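Local coordinates for protein oxidoreductase, zinc-binding dehydrogenase family (Myxococcus xanthus, PDB 5K1S) that is a zinc-binding medium-chain reductase involved in the alternative de novo biosynthesis of isovaleryl coenzyme A, at residues A[263-268]-A[289-294]; A[267-272]-A[299-304]. One frame throughout, in Å; residues are numbered along the deposited sequence.

Read from the N terminus, both contacts start on helix 262-270, which follows strand 253-258 of the parallel six-stranded sheet. The chain then passes through strand 276-280 and reaches 289-294, where contact 1 closes a loop with 20 residues between its segments. It continues through helix 293-298 into 302-305, the last strand of this chain's sheet, which runs on into the second subunit; contact 2 closes a slightly longer loop, with 26 residues between. Because contact 2 both starts and ends later, the two loops overlap in a staggered way. Their centres lie about 8 Å apart, and Phe-265 CZ sits 3.8 Å from Ile-303 CD1. One helix is thereby tied to a strand outside the sheet and to the sheet's last strand, both at the subunit interface.

Contact 1 of 2, residues A[263-268]-A[289-294]; sequences ATFDQT and VQLNPG
Phe-265 holds its CG anti to the backbone N (chi1 -165°), and Val-289 places CG1 likewise (chi1 168°); with both CB atoms directed at the opposite segment, ring and methyl meet. Phe-265 CD2 lies 3.6 Å from Val-289 CG1, the two side chains crossing at about a right angle, while Val-289 CG2 lies nearer the root of the phenylalanine, 4.2 Å from Phe-265 CB. The valine fork thus touches both the ring and the stem of the phenylalanine. Leu-291 meets the ring too: its CD1 comes in at the edge, near the ring plane, 4.0 Å from Phe-265 CE2. Helix 262-270 belongs to the Rossmann-type coenzyme domain of the medium-chain dehydrogenase/reductase superfamily, and strand 289-291 runs beside it nearly parallel, with an angle of 15° and an axis separation of 8.6 Å. That spacing is filled by side chains, and no hydrogen bond joins the two segments. Across the subunit interface, residues 289-291 pair antiparallel with a strand of the second subunit, whose Leu-291 also packs on Phe-265. The outer flank is more polar: Asp-266 OD1 comes within 4.3 Å of Gln-290 O, yet the carboxylate makes its salt bridge through OD2 to Lys-270. Asn-292 is the N-cap of helix 293-298, its OD1 accepting a hydrogen bond from Leu-295 N.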
# COMPACT_ATOMS: atom_id res chain seq x y z
N ALA A 263 -4.45 -2.17 -15.97
CA ALA A 263 -5.26 -3.04 -16.82
C ALA A 263 -5.90 -4.17 -16.03
O ALA A 263 -7.03 -4.58 -16.33
CB ALA A 263 -4.40 -3.61 -17.95
N THR A 264 -5.21 -4.69 -15.02
CA THR A 264 -5.69 -5.83 -14.24
C THR A 264 -6.00 -5.47 -12.79
O THR A 264 -6.43 -6.35 -12.04
CB THR A 264 -4.66 -6.96 -14.27
OG1 THR A 264 -3.47 -6.55 -13.58
CG2 THR A 264 -4.31 -7.35 -15.69
N PHE A 265 -5.81 -4.22 -12.39
CA PHE A 265 -5.87 -3.87 -10.98
C PHE A 265 -7.25 -4.14 -10.39
O PHE A 265 -7.37 -4.81 -9.35
CB PHE A 265 -5.49 -2.40 -10.79
CG PHE A 265 -5.18 -2.02 -9.37
CD1 PHE A 265 -3.98 -2.40 -8.79
CD2 PHE A 265 -6.08 -1.30 -8.62
CE1 PHE A 265 -3.69 -2.06 -7.49
CE2 PHE A 265 -5.79 -0.95 -7.32
CZ PHE A 265 -4.60 -1.33 -6.75
N ASP A 266 -8.30 -3.64 -11.04
CA ASP A 266 -9.65 -3.77 -10.48
C ASP A 266 -10.00 -5.23 -10.22
O ASP A 266 -10.65 -5.55 -9.21
CB ASP A 266 -10.67 -3.13 -11.41
CG ASP A 266 -12.06 -3.10 -10.82
OD1 ASP A 266 -12.31 -2.25 -9.94
OD2 ASP A 266 -12.90 -3.92 -11.24
N GLN A 267 -9.59 -6.13 -11.11
CA GLN A 267 -9.85 -7.56 -10.90
C GLN A 267 -8.94 -8.13 -9.81
O GLN A 267 -9.37 -8.99 -9.04
CB GLN A 267 -9.66 -8.32 -12.21
CG GLN A 267 -10.72 -8.03 -13.25
CD GLN A 267 -12.08 -8.56 -12.87
OE1 GLN A 267 -12.40 -9.73 -13.12
NE2 GLN A 267 -12.90 -7.72 -12.24
N THR A 268 -7.69 -7.67 -9.75
CA THR A 268 -6.78 -8.13 -8.71
C THR A 268 -7.39 -7.92 -7.33
O THR A 268 -7.41 -8.84 -6.50
CB THR A 268 -5.44 -7.39 -8.82
OG1 THR A 268 -4.77 -7.77 -10.03
CG2 THR A 268 -4.53 -7.72 -7.63
N VAL A 289 -6.51 4.52 -12.32
CA VAL A 289 -7.36 3.49 -11.74
C VAL A 289 -8.52 4.15 -11.02
O VAL A 289 -8.36 5.22 -10.41
CB VAL A 289 -6.56 2.58 -10.78
CG1 VAL A 289 -7.50 1.70 -9.95
CG2 VAL A 289 -5.59 1.72 -11.56
N GLN A 290 -9.69 3.52 -11.09
CA GLN A 290 -10.84 3.91 -10.29
C GLN A 290 -10.91 2.93 -9.12
O GLN A 290 -11.52 1.87 -9.20
CB GLN A 290 -12.12 3.90 -11.12
CG GLN A 290 -12.26 5.09 -12.04
CD GLN A 290 -12.33 6.41 -11.29
OE1 GLN A 290 -13.29 6.67 -10.56
NE2 GLN A 290 -11.30 7.23 -11.44
N LEU A 291 -10.25 3.30 -8.02
CA LEU A 291 -10.18 2.45 -6.85
C LEU A 291 -11.48 2.55 -6.05
O LEU A 291 -11.93 3.65 -5.72
CB LEU A 291 -8.99 2.84 -5.98
CG LEU A 291 -8.83 2.08 -4.66
CD1 LEU A 291 -8.61 0.59 -4.92
CD2 LEU A 291 -7.69 2.66 -3.85
N ASN A 292 -12.07 1.40 -5.73
CA ASN A 292 -13.28 1.36 -4.93
C ASN A 292 -12.91 1.23 -3.46
O ASN A 292 -12.30 0.23 -3.08
CB ASN A 292 -14.17 0.21 -5.37
CG ASN A 292 -14.69 -0.61 -4.21
OD1 ASN A 292 -14.05 -1.58 -3.79
ND2 ASN A 292 -15.86 -0.25 -3.70
N PRO A 293 -13.22 2.22 -2.61
CA PRO A 293 -12.78 2.12 -1.21
C PRO A 293 -13.40 0.97 -0.45
O PRO A 293 -12.74 0.38 0.42
CB PRO A 293 -13.20 3.48 -0.62
CG PRO A 293 -13.42 4.37 -1.78
CD PRO A 293 -13.90 3.49 -2.89
N GLY A 294 -14.66 0.64 -0.73
CA GLY A 294 -15.36 -0.35 0.07
C GLY A 294 -14.63 -1.68 0.14
O GLY A 294 -14.58 -2.31 1.20

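Contact 2 of 2, residues A[267-272]-A[299-304]; sequences QTLKSM and KELEIL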
# COMPACT_ATOMS: atom_id res chain seq x y z
N GLN A 267 -9.59 -6.13 -11.11
CA GLN A 267 -9.85 -7.56 -10.90
C GLN A 267 -8.94 -8.13 -9.81
O GLN A 267 -9.37 -8.99 -9.04
CB GLN A 267 -9.66 -8.32 -12.21
CG GLN A 267 -10.72 -8.03 -13.25
CD GLN A 267 -12.08 -8.56 -12.87
OE1 GLN A 267 -12.40 -9.73 -13.12
NE2 GLN A 267 -12.90 -7.72 -12.24
N THR A 268 -7.69 -7.67 -9.75
CA THR A 268 -6.78 -8.13 -8.71
C THR A 268 -7.39 -7.92 -7.33
O THR A 268 -7.41 -8.84 -6.50
CB THR A 268 -5.44 -7.39 -8.82
OG1 THR A 268 -4.77 -7.77 -10.03
CG2 THR A 268 -4.53 -7.72 -7.63
N LEU A 269 -7.88 -6.71 -7.06
CA LEU A 269 -8.50 -6.42 -5.77
C LEU A 269 -9.61 -7.42 -5.46
O LEU A 269 -9.60 -8.07 -4.40
CB LEU A 269 -9.04 -5.00 -5.75
CG LEU A 269 -8.01 -3.87 -5.81
CD1 LEU A 269 -8.71 -2.54 -6.02
CD2 LEU A 269 -7.18 -3.84 -4.53
N LYS A 270 -10.57 -7.55 -6.37
CA LYS A 270 -11.67 -8.49 -6.16
C LYS A 270 -11.17 -9.91 -5.93
O LYS A 270 -11.89 -10.73 -5.35
CB LYS A 270 -12.61 -8.46 -7.36
CG LYS A 270 -13.24 -7.10 -7.62
CD LYS A 270 -13.92 -7.05 -8.97
CE LYS A 270 -14.47 -5.66 -9.25
NZ LYS A 270 -15.03 -5.56 -10.63
N SER A 271 -9.95 -10.22 -6.37
CA SER A 271 -9.37 -11.54 -6.21
C SER A 271 -8.66 -11.73 -4.88
O SER A 271 -8.16 -12.83 -4.61
CB SER A 271 -8.39 -11.81 -7.36
OG SER A 271 -7.89 -13.14 -7.31
N MET A 272 -8.60 -10.70 -4.04
CA MET A 272 -7.85 -10.76 -2.79
C MET A 272 -8.72 -11.31 -1.67
O MET A 272 -9.90 -10.96 -1.54
CB MET A 272 -7.34 -9.37 -2.40
CG MET A 272 -6.45 -8.71 -3.43
SD MET A 272 -5.03 -9.73 -3.88
CE MET A 272 -4.13 -9.79 -2.33
N LYS A 299 -12.44 -5.46 3.66
CA LYS A 299 -11.50 -6.57 3.69
C LYS A 299 -10.13 -6.18 4.24
O LYS A 299 -9.25 -7.04 4.34
CB LYS A 299 -11.34 -7.16 2.28
N GLU A 300 -9.93 -4.91 4.59
CA GLU A 300 -8.66 -4.43 5.13
C GLU A 300 -7.49 -4.92 4.28
O GLU A 300 -6.62 -5.66 4.73
CB GLU A 300 -8.50 -4.84 6.59
CG GLU A 300 -9.10 -3.84 7.57
CD GLU A 300 -8.93 -4.25 9.03
OE1 GLU A 300 -8.25 -5.26 9.29
OE2 GLU A 300 -9.46 -3.54 9.91
N LEU A 301 -7.50 -4.49 3.02
CA LEU A 301 -6.45 -4.85 2.08
C LEU A 301 -5.31 -3.85 2.14
O LEU A 301 -5.50 -2.68 2.48
CB LEU A 301 -7.00 -4.93 0.65
CG LEU A 301 -8.18 -5.89 0.44
CD1 LEU A 301 -8.56 -5.93 -1.03
CD2 LEU A 301 -7.85 -7.29 0.95
N GLU A 302 -4.11 -4.32 1.81
CA GLU A 302 -2.91 -3.50 1.79
C GLU A 302 -2.39 -3.40 0.37
O GLU A 302 -2.29 -4.42 -0.33
CB GLU A 302 -1.84 -4.08 2.71
CG GLU A 302 -2.32 -4.37 4.12
CD GLU A 302 -1.20 -4.80 5.05
OE1 GLU A 302 -0.02 -4.74 4.63
OE2 GLU A 302 -1.50 -5.19 6.20
N ILE A 303 -2.08 -2.18 -0.07
CA ILE A 303 -1.53 -1.93 -1.40
C ILE A 303 -0.14 -1.34 -1.20
O ILE A 303 -0.01 -0.18 -0.81
CB ILE A 303 -2.42 -1.00 -2.22
CG1 ILE A 303 -3.81 -1.62 -2.40
CG2 ILE A 303 -1.79 -0.72 -3.58
CD1 ILE A 303 -4.84 -0.69 -3.00
N LEU A 304 0.88 -2.15 -1.45
CA LEU A 304 2.27 -1.78 -1.20
C LEU A 304 2.98 -1.51 -2.51
O LEU A 304 2.87 -2.30 -3.46
CB LEU A 304 3.00 -2.88 -0.42
CG LEU A 304 2.28 -3.43 0.81
CD1 LEU A 304 3.07 -4.58 1.41
CD2 LEU A 304 2.06 -2.33 1.84
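Leu-301 carries this contact: both of its methyl groups meet Met-272, just past helix 262-270, and CD1 also approaches Leu-269. Its CG stands anti to the carbonyl carbon (chi1 -57°), and the fork straddles the root of Met-272: Met-272 CB is 3.9 Å from Leu-301 CD1 and 4.0 Å from Leu-301 CD2. The same CD1 lies 4.1 Å from Leu-269 O in the last helical turn, a carbonyl already engaged by Met-272 N at 2.8 Å. Leu-269 CD2 lies 4.3 Å from Leu-301 CD1 and 4.2 Å from Ile-303 CD1, so one leucine methyl bridges two residues of 299-304. Met-272 itself is bent at chi2 and chi3, and it packs also on Val-253, Ala-256 and Val-278 of the parallel sheet. The helix end thus packs near the starts of strands 253-258 and 302-305 of the Rossmann-type sheet, the latter next to 276-280. Against this buried cluster of Leu-269, Met-272, Leu-301 and Ile-303 stands a looser, more open side: exposed Lys-270 has its CB directed away from 299-304, and partly exposed Glu-302 takes no part across the segments. Buried Glu-300, at the Schellman end of helix 293-298, turns instead to the second subunit, with OE1 in a salt bridge to Arg-119 and OE2 hydrogen-bonded to His-173 and Tyr-307 N of that chain. Residues 302-304 pair antiparallel with a strand of the same subunit, extending the sheet across the interface. With no hydrogen bond between the segments and apolar side-chain contacts, cohesion here probably comes mainly from burial and van der Waals packing, while directional bonding is left to the strand pairing and the charged groups around it.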